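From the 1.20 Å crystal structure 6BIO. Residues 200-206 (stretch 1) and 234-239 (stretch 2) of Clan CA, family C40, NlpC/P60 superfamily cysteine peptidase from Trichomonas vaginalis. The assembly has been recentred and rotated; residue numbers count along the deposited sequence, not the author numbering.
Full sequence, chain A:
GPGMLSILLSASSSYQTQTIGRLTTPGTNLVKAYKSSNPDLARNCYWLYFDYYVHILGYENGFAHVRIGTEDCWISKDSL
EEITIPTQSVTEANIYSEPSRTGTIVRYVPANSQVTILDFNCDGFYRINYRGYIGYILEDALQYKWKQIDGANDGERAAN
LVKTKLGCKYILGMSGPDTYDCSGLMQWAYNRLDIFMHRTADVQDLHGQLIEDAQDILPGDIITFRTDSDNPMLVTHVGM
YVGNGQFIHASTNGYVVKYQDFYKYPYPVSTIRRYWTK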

# COMPACT_ATOMS: atom_id res chain seq x y z
N THR A 200 -2.63 -6.57 12.70
CA THR A 200 -2.08 -7.55 13.62
C THR A 200 -1.95 -8.92 12.93
O THR A 200 -2.74 -9.27 12.03
N ALA A 201 -1.00 -9.72 13.43
CA ALA A 201 -0.69 -10.98 12.79
C ALA A 201 -1.90 -11.90 12.79
O ALA A 201 -2.13 -12.61 11.83
N ASP A 202 -2.67 -11.91 13.89
CA ASP A 202 -3.80 -12.83 13.96
C ASP A 202 -4.93 -12.49 13.00
O ASP A 202 -5.78 -13.34 12.74
N VAL A 203 -4.96 -11.29 12.46
CA VAL A 203 -5.91 -10.91 11.44
C VAL A 203 -5.31 -11.04 10.05
O VAL A 203 -5.99 -11.46 9.10
N GLN A 204 -4.02 -10.71 9.91
CA GLN A 204 -3.34 -10.94 8.65
C GLN A 204 -3.44 -12.40 8.24
O GLN A 204 -3.54 -12.72 7.06
N ASP A 205 -3.47 -13.29 9.24
CA ASP A 205 -3.63 -14.74 9.06
C ASP A 205 -4.92 -15.13 8.39
O ASP A 205 -5.04 -16.29 7.97
N LEU A 206 -5.92 -14.25 8.35
CA LEU A 206 -7.29 -14.60 7.97
C LEU A 206 -7.66 -14.11 6.59
O LEU A 206 -8.80 -14.35 6.14
N LEU A 234 -2.89 -19.65 19.25
CA LEU A 234 -3.04 -18.27 18.78
C LEU A 234 -1.90 -17.88 17.85
O LEU A 234 -0.73 -18.20 18.11
N VAL A 235 -2.25 -17.15 16.79
CA VAL A 235 -1.24 -16.59 15.91
C VAL A 235 -0.65 -15.36 16.58
O VAL A 235 -1.38 -14.46 16.99
N THR A 236 0.66 -15.32 16.69
CA THR A 236 1.34 -14.27 17.42
C THR A 236 2.49 -13.64 16.67
O THR A 236 3.11 -12.74 17.23
N HIS A 237 2.83 -14.10 15.48
CA HIS A 237 4.00 -13.58 14.78
C HIS A 237 3.77 -13.72 13.29
O HIS A 237 2.94 -14.52 12.83
N VAL A 238 4.55 -12.97 12.52
CA VAL A 238 4.45 -12.97 11.06
C VAL A 238 5.76 -12.49 10.49
O VAL A 238 6.45 -11.68 11.11
N GLY A 239 6.10 -12.98 9.29
CA GLY A 239 7.22 -12.47 8.51
C GLY A 239 6.91 -12.60 7.03
O GLY A 239 5.89 -13.16 6.65

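The helical turn of stretch 1 packs against the segment leading into a strand in stretch 2, and the contact is small, burying 272 Å² in total. No direct hydrogen bond crosses it, so the fit rests on van der Waals packing and one bridging water.

L234 (m, t), whose CA-to-CB bond points sideways, remains clear of stretch 1. V235 follows and provides the largest share of the buried surface from stretch 2. Its CA-to-CB bond points toward stretch 1, and its t rotamer (chi1 169°) places CG1 4.0 Å from A201 CB and 3.6 Å from A201 O, an oxygen already engaged in the helix by D205 N (3.0 Å from N to O). CG2 of V235 meets the carboxylate of D205, 3.7 Å from its CG; D205 is also t at chi1, and its OD1 is hydrogen-bonded elsewhere in the structure. D202 CB lies 3.7 Å from V235 O and 4.2 Å from V235 CB. The p rotamer of D202 leads its carboxylate away from stretch 2, where OD1 accepts a hydrogen bond from T200 OG1 at 2.7 Å. Water 1 joins the two backbones, accepting from D202 N (2.9 Å to the water O) and donating to V235 O (3.3 Å to the water O).

T236 (p) and H237 (t) both point away, yet their backbones help to line the site of the A201 methyl: A201 CB lies 4.2 Å from T236 C and 3.8 Å from H237 O. V238 turns back toward the helix. With chi1 at 62° (p), its CG1 sits 4.0 Å from A201 CB and 3.5 Å from OE1 of Q204, whose CA-to-CB bond points toward stretch 2 and whose side chain is m, t. This Q204 oxygen is buried without any polar partner in the model. G239 makes no contact.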

# COMPACT_ATOMS: atom_id res chain seq x y z
CB THR A 200 -2.90 -7.62 14.91
OG1 THR A 200 -4.24 -8.00 14.60
CG2 THR A 200 -2.94 -6.29 15.59
CB ALA A 201 0.47 -11.68 13.49
CB ASP A 202 -4.33 -12.93 15.39
CG ASP A 202 -4.78 -11.60 15.98
OD1 ASP A 202 -4.52 -10.52 15.43
OD2 ASP A 202 -5.32 -11.61 17.10
CB VAL A 203 -6.49 -9.52 11.72
CG1 VAL A 203 -7.53 -9.16 10.67
CG2 VAL A 203 -7.14 -9.53 13.07
CB GLN A 204 -1.87 -10.53 8.78
CG GLN A 204 -1.72 -9.03 8.95
CD GLN A 204 -0.31 -8.59 9.32
OE1 GLN A 204 0.59 -9.42 9.51
NE2 GLN A 204 -0.10 -7.31 9.39
CB ASP A 205 -3.59 -15.37 10.46
CG ASP A 205 -3.70 -16.90 10.44
OD1 ASP A 205 -2.75 -17.55 9.95
OD2 ASP A 205 -4.72 -17.38 11.01
CB LEU A 206 -8.29 -14.04 8.98
CG LEU A 206 -8.09 -14.45 10.44
CD1 LEU A 206 -9.12 -13.78 11.28
CD2 LEU A 206 -8.17 -15.97 10.59
CB LEU A 234 -3.06 -17.31 19.95
CG LEU A 234 -4.23 -17.58 20.87
CD1 LEU A 234 -4.43 -16.38 21.78
CD2 LEU A 234 -5.55 -17.86 20.12
CB VAL A 235 -1.85 -16.22 14.55
CG1 VAL A 235 -0.86 -15.40 13.76
CG2 VAL A 235 -2.24 -17.52 13.81
CB THR A 236 1.89 -14.85 18.73
OG1 THR A 236 2.75 -15.95 18.42
CG2 THR A 236 0.77 -15.32 19.65
CB HIS A 237 5.25 -14.37 15.21
CG HIS A 237 6.54 -13.73 14.84
ND1 HIS A 237 7.04 -12.64 15.51
CD2 HIS A 237 7.46 -14.04 13.89
CE1 HIS A 237 8.20 -12.28 14.97
NE2 HIS A 237 8.48 -13.13 14.00
CB VAL A 238 3.27 -12.07 10.59
CG1 VAL A 238 3.49 -10.62 11.01
CG2 VAL A 238 3.03 -12.17 9.09
O HOH W 1 -1.38 -11.24 16.45